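Local atomic coordinates of ABC transporter substrate-binding protein (PDB entry 6TFX), a protein that binds the opine mannopinic acid and serves as the solute-binding protein of an ABC transporter that imports mannityl-opines into a plant-pathogenic bacterium. Residues A[6-11]-A[484-489]; A[170-175]-A[181-186]; A[202-207]-A[217-222]. All blocks are in the same frame, centred on the assembly; numbering follows the deposited sequence. Where two conformers were deposited one is given.

Contact 1. Residues A[6-11]-A[484-489]; sequences LSMGVA and PLITEQ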
loop_
_atom_site.group_PDB
_atom_site.type_symbol
_atom_site.label_atom_id
_atom_site.label_comp_id
_atom_site.label_asym_id
_atom_site.label_seq_id
_atom_site.Cartn_x
_atom_site.Cartn_y
_atom_site.Cartn_z
ATOM N N LEU A 6 -12.821 3.804 21.020
ATOM C CA LEU A 6 -13.112 4.039 19.602
ATOM C C LEU A 6 -13.431 2.719 18.906
ATOM O O LEU A 6 -12.656 1.773 19.003
ATOM C CB LEU A 6 -11.919 4.714 18.898
ATOM C CG LEU A 6 -12.164 5.245 17.469
ATOM C CD1 LEU A 6 -11.249 6.400 17.162
ATOM C CD2 LEU A 6 -11.935 4.167 16.422
ATOM N N SER A 7 -14.581 2.661 18.193
ATOM C CA SER A 7 -14.966 1.473 17.442
ATOM C C SER A 7 -14.869 1.844 15.957
ATOM O O SER A 7 -15.417 2.874 15.531
ATOM C CB SER A 7 -16.378 1.003 17.776
ATOM O OG SER A 7 -16.434 0.534 19.113
ATOM N N MET A 8 -14.189 1.002 15.169
ATOM C CA MET A 8 -14.053 1.246 13.729
ATOM C C MET A 8 -14.356 0.006 12.914
ATOM O O MET A 8 -13.961 -1.090 13.308
ATOM C CB MET A 8 -12.698 1.839 13.367
ATOM C CG MET A 8 -11.525 1.064 13.855
ATOM S SD MET A 8 -9.977 2.015 13.650
ATOM C CE MET A 8 -9.923 2.230 11.925
ATOM N N GLY A 9 -15.074 0.192 11.807
ATOM C CA GLY A 9 -15.474 -0.903 10.933
ATOM C C GLY A 9 -14.689 -0.820 9.647
ATOM O O GLY A 9 -14.658 0.241 9.023
ATOM N N VAL A 10 -14.045 -1.932 9.252
ATOM C CA VAL A 10 -13.172 -1.955 8.078
ATOM C C VAL A 10 -13.570 -3.009 7.077
ATOM O O VAL A 10 -14.250 -3.972 7.427
ATOM C CB VAL A 10 -11.674 -2.075 8.464
ATOM C CG1 VAL A 10 -11.288 -1.029 9.529
ATOM C CG2 VAL A 10 -11.335 -3.486 8.947
ATOM N N ALA A 11 -13.119 -2.824 5.819
ATOM C CA ALA A 11 -13.398 -3.750 4.719
ATOM C C ALA A 11 -12.301 -4.806 4.712
ATOM O O ALA A 11 -11.367 -4.763 3.908
ATOM C CB ALA A 11 -13.433 -3.005 3.393
ATOM N N PRO A 484 -7.088 6.031 8.000
ATOM C CA PRO A 484 -6.858 6.916 9.157
ATOM C C PRO A 484 -5.701 6.460 10.040
ATOM O O PRO A 484 -5.456 5.265 10.213
ATOM C CB PRO A 484 -8.168 6.817 9.941
ATOM C CG PRO A 484 -9.203 6.427 8.927
ATOM C CD PRO A 484 -8.467 5.508 7.985
ATOM N N LEU A 485 -5.013 7.442 10.624
ATOM C CA LEU A 485 -3.935 7.192 11.562
ATOM C C LEU A 485 -4.474 7.587 12.934
ATOM O O LEU A 485 -4.803 8.761 13.169
ATOM C CB LEU A 485 -2.675 8.021 11.226
ATOM C CG LEU A 485 -1.482 7.813 12.161
ATOM C CD1 LEU A 485 -0.845 6.430 11.956
ATOM C CD2 LEU A 485 -0.453 8.909 11.975
ATOM N N ILE A 486 -4.574 6.598 13.827
ATOM C CA ILE A 486 -5.006 6.825 15.205
ATOM C C ILE A 486 -3.720 6.902 16.030
ATOM O O ILE A 486 -2.842 6.043 15.918
ATOM C CB ILE A 486 -5.990 5.736 15.704
ATOM C CG1 ILE A 486 -7.235 5.713 14.774
ATOM C CG2 ILE A 486 -6.390 6.003 17.159
ATOM C CD1 ILE A 486 -8.058 4.519 14.935
ATOM N N THR A 487 -3.585 7.987 16.798
ATOM C CA THR A 487 -2.379 8.226 17.580
ATOM C C THR A 487 -2.753 8.520 19.029
ATOM O O THR A 487 -3.934 8.448 19.416
ATOM C CB THR A 487 -1.576 9.436 17.023
ATOM O OG1 THR A 487 -2.273 10.631 17.344
ATOM C CG2 THR A 487 -1.295 9.354 15.504
ATOM N N GLU A 488 -1.748 8.918 19.826
ATOM C CA GLU A 488 -1.984 9.326 21.219
ATOM C C GLU A 488 -2.798 10.653 21.262
ATOM O O GLU A 488 -3.291 11.039 22.322
ATOM C CB GLU A 488 -0.639 9.466 21.980
ATOM C CG GLU A 488 0.176 10.726 21.687
ATOM C CD GLU A 488 0.912 10.782 20.363
ATOM O OE1 GLU A 488 0.808 9.825 19.562
ATOM O OE2 GLU A 488 1.618 11.787 20.133
ATOM N N GLN A 489 -2.892 11.366 20.122
ATOM C CA GLN A 489 -3.594 12.661 20.046
ATOM C C GLN A 489 -5.100 12.504 19.750
ATOM O O GLN A 489 -5.861 13.437 19.957
ATOM C CB GLN A 489 -2.980 13.547 18.941
ATOM C CG GLN A 489 -1.458 13.700 18.940
ATOM C CD GLN A 489 -0.937 13.917 17.519
ATOM O OE1 GLN A 489 -0.790 15.060 17.069
ATOM N NE2 GLN A 489 -0.657 12.834 16.761
#
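Leu6 and Met8 on strand 5-10 meet Ile486 across widely spaced backbones, CA of Leu6 lying 9.6 Å from CA of Ile486, so side-chain ends bridge the interval. Ile486 supplies a single atom to the meeting: its CG1 branch, extended at chi2 (165°), carries CD1 forward to the strand. There CD1 comes up against Met8 SD at 3.4 Å, end against end and close for a methyl and a sulfur. The CG of Met8 is set between backbone N and carbonyl carbon (chi1 54°), and the extended chi2 then brings SD to the isoleucine; the chain bends at chi3 beyond the sulfur. Leu6 was modelled in two conformers; in one of them CD2 approaches the same CD1 at 4.2 Å, a looser touch.

Just after Ile486 the chain makes an ST turn, from Thr487 to Gln489. Thr487 OG1 accepts from the backbone N of Gln489 at 2.9 Å and from Gln489 NE2 at 2.8 Å, the second bond tilted from the amide plane. Tyr34 of helix 26-35 packs on both Met8 and Ile486, and Ile199 of the neighbouring strand also touches Ile486.

The arrangement brings the N-terminal strand and the C-terminal segment together in one sheet-containing lobe, as in the family 5 solute-binding proteins OppA and DppA, where both chain ends build the same lobe.

Contact 2. Residues A[170-175]-A[181-186]; sequences FQVESI and VTLTAN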
loop_
_atom_site.group_PDB
_atom_site.type_symbol
_atom_site.label_atom_id
_atom_site.label_comp_id
_atom_site.label_asym_id
_atom_site.label_seq_id
_atom_site.Cartn_x
_atom_site.Cartn_y
_atom_site.Cartn_z
ATOM N N PHE A 170 -0.542 2.080 20.446
ATOM C CA PHE A 170 -1.549 1.073 20.800
ATOM C C PHE A 170 -0.957 -0.312 20.703
ATOM O O PHE A 170 -0.139 -0.565 19.832
ATOM C CB PHE A 170 -2.794 1.207 19.904
ATOM C CG PHE A 170 -3.454 2.558 20.081
ATOM C CD1 PHE A 170 -4.320 2.793 21.146
ATOM C CD2 PHE A 170 -3.161 3.611 19.221
ATOM C CE1 PHE A 170 -4.874 4.067 21.356
ATOM C CE2 PHE A 170 -3.736 4.877 19.418
ATOM C CZ PHE A 170 -4.562 5.103 20.497
ATOM N N GLN A 171 -1.424 -1.220 21.547
ATOM C CA GLN A 171 -0.932 -2.601 21.549
ATOM C C GLN A 171 -2.075 -3.538 21.318
ATOM O O GLN A 171 -3.203 -3.243 21.698
ATOM C CB GLN A 171 -0.259 -2.946 22.890
ATOM C CG GLN A 171 -1.186 -2.766 24.106
ATOM C CD GLN A 171 -0.460 -2.199 25.294
ATOM O OE1 GLN A 171 0.770 -2.141 25.331
ATOM N NE2 GLN A 171 -1.209 -1.744 26.283
ATOM N N VAL A 172 -1.782 -4.708 20.754
ATOM C CA VAL A 172 -2.818 -5.697 20.530
ATOM C C VAL A 172 -3.051 -6.433 21.833
ATOM O O VAL A 172 -2.140 -7.105 22.325
ATOM C CB VAL A 172 -2.472 -6.651 19.365
ATOM C CG1 VAL A 172 -3.463 -7.816 19.278
ATOM C CG2 VAL A 172 -2.416 -5.890 18.047
ATOM N N GLU A 173 -4.250 -6.272 22.408
ATOM C CA GLU A 173 -4.604 -6.988 23.634
ATOM C C GLU A 173 -5.076 -8.408 23.278
ATOM O O GLU A 173 -4.690 -9.377 23.945
ATOM C CB GLU A 173 -5.686 -6.227 24.397
ATOM C CG GLU A 173 -6.035 -6.865 25.733
ATOM C CD GLU A 173 -7.103 -6.109 26.495
ATOM O OE1 GLU A 173 -8.294 -6.214 26.121
ATOM O OE2 GLU A 173 -6.746 -5.408 27.468
ATOM N N SER A 174 -5.930 -8.523 22.242
ATOM C CA SER A 174 -6.472 -9.800 21.780
ATOM C C SER A 174 -7.003 -9.707 20.354
ATOM O O SER A 174 -7.356 -8.613 19.878
ATOM C CB SER A 174 -7.597 -10.254 22.707
ATOM O OG SER A 174 -8.675 -9.331 22.735
ATOM N N ILE A 175 -7.088 -10.877 19.679
ATOM C CA ILE A 175 -7.679 -10.985 18.354
ATOM C C ILE A 175 -8.830 -11.971 18.495
ATOM O O ILE A 175 -8.652 -13.035 19.096
ATOM C CB ILE A 175 -6.657 -11.421 17.270
ATOM C CG1 ILE A 175 -5.497 -10.387 17.141
ATOM C CG2 ILE A 175 -7.354 -11.653 15.904
ATOM C CD1 ILE A 175 -4.256 -10.888 16.344
ATOM N N VAL A 181 -10.126 -6.978 16.292
ATOM C CA VAL A 181 -8.873 -6.846 17.011
ATOM C C VAL A 181 -9.155 -5.836 18.113
ATOM O O VAL A 181 -9.731 -4.773 17.841
ATOM C CB VAL A 181 -7.689 -6.372 16.137
ATOM C CG1 VAL A 181 -6.412 -6.287 16.958
ATOM C CG2 VAL A 181 -7.496 -7.289 14.945
ATOM N N THR A 182 -8.756 -6.165 19.352
ATOM C CA THR A 182 -8.898 -5.247 20.462
ATOM C C THR A 182 -7.537 -4.686 20.732
ATOM O O THR A 182 -6.601 -5.435 21.064
ATOM C CB THR A 182 -9.457 -5.936 21.736
ATOM O OG1 THR A 182 -10.704 -6.547 21.413
ATOM C CG2 THR A 182 -9.667 -4.934 22.904
ATOM N N LEU A 183 -7.403 -3.365 20.568
ATOM C CA LEU A 183 -6.154 -2.682 20.893
ATOM C C LEU A 183 -6.363 -1.825 22.133
ATOM O O LEU A 183 -7.464 -1.301 22.353
ATOM C CB LEU A 183 -5.665 -1.803 19.737
ATOM C CG LEU A 183 -5.389 -2.534 18.402
ATOM C CD1 LEU A 183 -6.612 -2.488 17.503
ATOM C CD2 LEU A 183 -4.192 -1.928 17.701
ATOM N N THR A 184 -5.324 -1.708 22.969
ATOM C CA THR A 184 -5.419 -0.874 24.153
ATOM C C THR A 184 -4.283 0.143 24.117
ATOM O O THR A 184 -3.255 -0.092 23.485
ATOM C CB THR A 184 -5.388 -1.716 25.435
ATOM O OG1 THR A 184 -4.172 -2.454 25.460
ATOM C CG2 THR A 184 -6.571 -2.655 25.545
ATOM N N ALA A 185 -4.469 1.272 24.805
ATOM C CA ALA A 185 -3.449 2.317 24.838
ATOM C C ALA A 185 -2.183 1.792 25.483
ATOM O O ALA A 185 -2.249 1.089 26.495
ATOM C CB ALA A 185 -3.962 3.508 25.627
ATOM N N ASN A 186 -1.029 2.135 24.894
ATOM C CA ASN A 186 0.264 1.828 25.462
ATOM C C ASN A 186 0.493 2.939 26.508
ATOM O O ASN A 186 0.861 4.066 26.155
ATOM C CB ASN A 186 1.335 1.818 24.380
ATOM C CG ASN A 186 2.764 1.793 24.887
ATOM O OD1 ASN A 186 3.035 1.619 26.088
ATOM N ND2 ASN A 186 3.713 1.956 23.975
#
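Gln171 and Thr184 form a hydrogen-bonded pair near one end of this antiparallel ladder, next to the Phe170-Ala185 pair, with Gln171 N to Thr184 O and Thr184 N to Gln171 O both at 2.9 Å. The same two residues are also joined by their side chains: Gln171 NE2 donates to Thr184 OG1 at 3.2 Å (158° at the hydrogen), and the hydroxyl oxygen lies in the amide plane. Placing CG between backbone N and carbonyl carbon (chi1 58°) and bending at chi2 swings the amide back over the partner strand.

Further along, Glu173 and Ser174 both face Thr182 in a classic beta bulge. Thr182 O takes a 2.8 Å bond from Glu173 N. A second bond to it, from Ser174 N, is long and weak, while Thr182 N donates to Ser174 O at 2.9 Å. Ser174 OG bonds to Gln176, near the turn of the hairpin. The carboxylate of Glu173 runs across the methyl of Thr184, OE2 standing 3.4 Å from CG2.

Val172, Ile175, Val181 and Leu183 share the other face of the hairpin. Val181 CG1 meets Val172 CG1 at 4.1 Å and also touches CG1 of Ile175, while CD2 of Leu183 rests against CB of Phe170. Leu31 and Ile35 of helix 26-35 pack on Val172, Val181 and Leu183.

The chemistry is therefore two-sided: amide, hydroxyl and carboxylate groups line one face of the hairpin, apolar branches fasten the other to a helix, and the bulge lets the Thr182 carbonyl take a second, weak donor.

Contact 3. Residues A[202-207]-A[217-222]; sequences RFLNNE and GELDVE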
loop_
_atom_site.group_PDB
_atom_site.type_symbol
_atom_site.label_atom_id
_atom_site.label_comp_id
_atom_site.label_asym_id
_atom_site.label_seq_id
_atom_site.Cartn_x
_atom_site.Cartn_y
_atom_site.Cartn_z
ATOM N N ARG A 202 -13.142 -3.617 14.032
ATOM C CA ARG A 202 -14.121 -4.601 13.562
ATOM C C ARG A 202 -14.016 -4.965 12.090
ATOM O O ARG A 202 -14.023 -4.073 11.236
ATOM C CB ARG A 202 -15.540 -4.117 13.870
ATOM C CG ARG A 202 -15.852 -4.060 15.366
ATOM C CD ARG A 202 -17.316 -3.749 15.636
ATOM N NE ARG A 202 -18.219 -4.775 15.106
ATOM C CZ ARG A 202 -19.520 -4.590 14.888
ATOM N NH1 ARG A 202 -20.089 -3.423 15.164
ATOM N NH2 ARG A 202 -20.260 -5.572 14.392
ATOM N N PHE A 203 -14.010 -6.283 11.806
ATOM C CA PHE A 203 -13.966 -6.821 10.445
ATOM C C PHE A 203 -15.384 -6.882 9.900
ATOM O O PHE A 203 -16.206 -7.680 10.370
ATOM C CB PHE A 203 -13.295 -8.198 10.434
ATOM C CG PHE A 203 -11.852 -8.107 10.867
ATOM C CD1 PHE A 203 -10.935 -7.368 10.129
ATOM C CD2 PHE A 203 -11.406 -8.766 12.007
ATOM C CE1 PHE A 203 -9.603 -7.275 10.535
ATOM C CE2 PHE A 203 -10.075 -8.682 12.405
ATOM C CZ PHE A 203 -9.184 -7.923 11.676
ATOM N N LEU A 204 -15.719 -5.929 9.028
ATOM C CA LEU A 204 -17.071 -5.839 8.471
ATOM C C LEU A 204 -16.951 -5.676 6.976
ATOM O O LEU A 204 -17.212 -4.595 6.434
ATOM C CB LEU A 204 -17.864 -4.667 9.107
ATOM C CG LEU A 204 -18.266 -4.858 10.572
ATOM C CD1 LEU A 204 -18.593 -3.535 11.226
ATOM C CD2 LEU A 204 -19.477 -5.809 10.704
ATOM N N ASN A 205 -16.523 -6.763 6.297
ATOM C CA ASN A 205 -16.330 -6.736 4.846
ATOM C C ASN A 205 -17.614 -6.446 4.066
ATOM O O ASN A 205 -17.549 -5.796 3.035
ATOM C CB ASN A 205 -15.693 -8.036 4.339
ATOM C CG ASN A 205 -14.963 -7.826 3.022
ATOM O OD1 ASN A 205 -14.081 -6.967 2.905
ATOM N ND2 ASN A 205 -15.303 -8.623 2.000
ATOM N N ASN A 206 -18.784 -6.877 4.586
ATOM C CA ASN A 206 -20.065 -6.635 3.923
ATOM C C ASN A 206 -20.450 -5.163 4.098
ATOM O O ASN A 206 -20.648 -4.706 5.229
ATOM C CB ASN A 206 -21.134 -7.560 4.481
ATOM C CG ASN A 206 -22.463 -7.369 3.793
ATOM O OD1 ASN A 206 -23.281 -6.538 4.199
ATOM N ND2 ASN A 206 -22.693 -8.114 2.724
ATOM N N GLU A 207 -20.493 -4.412 2.987
ATOM C CA GLU A 207 -20.783 -2.968 2.986
ATOM C C GLU A 207 -22.116 -2.625 3.627
ATOM O O GLU A 207 -22.188 -1.656 4.388
ATOM C CB GLU A 207 -20.698 -2.373 1.568
ATOM C CG GLU A 207 -19.272 -2.313 1.026
ATOM C CD GLU A 207 -19.085 -1.698 -0.350
ATOM O OE1 GLU A 207 -20.072 -1.578 -1.112
ATOM O OE2 GLU A 207 -17.929 -1.349 -0.675
ATOM N N GLY A 217 -25.025 3.745 15.328
ATOM C CA GLY A 217 -24.144 4.262 16.369
ATOM C C GLY A 217 -23.196 3.240 16.968
ATOM O O GLY A 217 -22.596 3.503 18.009
ATOM N N GLU A 218 -23.046 2.063 16.332
ATOM C CA GLU A 218 -22.124 1.027 16.825
ATOM C C GLU A 218 -20.668 1.395 16.480
ATOM O O GLU A 218 -19.741 0.921 17.139
ATOM C CB GLU A 218 -22.415 -0.337 16.176
ATOM C CG GLU A 218 -23.708 -1.006 16.602
ATOM C CD GLU A 218 -24.079 -2.221 15.772
ATOM O OE1 GLU A 218 -23.167 -2.983 15.372
ATOM O OE2 GLU A 218 -25.292 -2.406 15.522
ATOM N N LEU A 219 -20.473 2.184 15.411
ATOM C CA LEU A 219 -19.133 2.562 14.950
ATOM C C LEU A 219 -18.932 4.054 14.993
ATOM O O LEU A 219 -19.815 4.818 14.599
ATOM C CB LEU A 219 -18.877 2.084 13.488
ATOM C CG LEU A 219 -19.058 0.602 13.153
ATOM C CD1 LEU A 219 -18.968 0.367 11.641
ATOM C CD2 LEU A 219 -18.052 -0.259 13.896
ATOM N N ASP A 220 -17.740 4.475 15.400
ATOM C CA ASP A 220 -17.376 5.884 15.354
ATOM C C ASP A 220 -16.742 6.206 13.995
ATOM O O ASP A 220 -16.725 7.365 13.568
ATOM C CB ASP A 220 -16.386 6.192 16.472
ATOM C CG ASP A 220 -16.962 5.841 17.831
ATOM O OD1 ASP A 220 -17.977 6.469 18.225
ATOM O OD2 ASP A 220 -16.409 4.919 18.497
ATOM N N VAL A 221 -16.166 5.186 13.352
ATOM C CA VAL A 221 -15.492 5.321 12.054
ATOM C C VAL A 221 -15.861 4.133 11.201
ATOM O O VAL A 221 -15.873 3.007 11.694
ATOM C CB VAL A 221 -13.941 5.351 12.235
ATOM C CG1 VAL A 221 -13.198 5.367 10.888
ATOM C CG2 VAL A 221 -13.506 6.523 13.089
ATOM N N GLU A 222 -16.077 4.362 9.900
ATOM C CA GLU A 222 -16.293 3.245 8.991
ATOM C C GLU A 222 -15.598 3.485 7.671
ATOM O O GLU A 222 -15.578 4.618 7.168
ATOM C CB GLU A 222 -17.773 2.912 8.780
ATOM C CG GLU A 222 -18.519 3.893 7.888
ATOM C CD GLU A 222 -19.686 3.343 7.090
ATOM O OE1 GLU A 222 -20.557 4.152 6.707
ATOM O OE2 GLU A 222 -19.732 2.119 6.837
#
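Arg202 and Glu218 make the polar link between these segments, a salt bridge in which NH1 donates to OE1 at 3.1 Å. The bond is fairly straight, 160° at the hydrogen. OE1 lies near the guanidinium plane and accepts the N-H with its anti lone pair, the one turned away from OE2; the two flat groups are only 15° from coplanar. A bend at chi3 (62°) turns the otherwise extended arginine toward the glutamate. Since Arg202 was modelled in two conformers, the bridge describes one of them and may not be permanent. The other carboxylate oxygen, OE2, is bonded to Ser216 OG, so Glu218 is held through both oxygens.

Leu204 lays CD1 over the centre of the guanidinium, 3.9 Å above its plane, which would limit how far that group can tip. Leu219 spreads its two methyls between two partners: CD2 lies 4.0 Å from Arg202 CD, and CD1 meets Leu204 CD1 end to end at 3.9 Å.

Asp220 takes Lys3 NZ as a salt-bridge partner on OD1 and the backbone N of Ser7 on OD2. Asn205 ND2 donates to Gln338 O, Leu204 O accepts from Arg210 NE, and Glu207 OE1 has a weak bond with Asn225 ND2. Helix 207-215 is closed at both ends: Asn206 OD1 caps Ala209 N, and Gly217, with positive phi, completes a Schellman motif.

Strand 198-203, this helix and strand 221-223 form a beta-alpha-beta crossover with strand 5-10 between the two parallel strands. Beside it sits an ion pair whose glutamate is exposed; the leucine methyls lie against the arginine, and solvent probably screens the bridge, leaving much of the packing to the leucines.

Overall arrangement
All three contacts reach the same mixed sheet, and contacts 2 and 3 are nested within the chain span closed by contact 1. Strand 5-10 of contact 1 is the common neighbour of both strands of contact 3: Met8 O lies 2.8 Å from Arg202 N, a probable hydrogen bond, and the centres are about 11 Å apart. Contact 2, its centre about 12 Å from that of contact 1, meets it where Phe170 CE2 packs on Ile486 CG2 at 3.7 Å. Contacts 2 and 3 touch through Val181 and Phe203. All lie away from the mannopinic acid pocket and the magnesium site of Cys418 and Cys453; the side chains of Val181, Leu204 and Met8 are about 11, 12 and 13 Å from a bound magnesium ion.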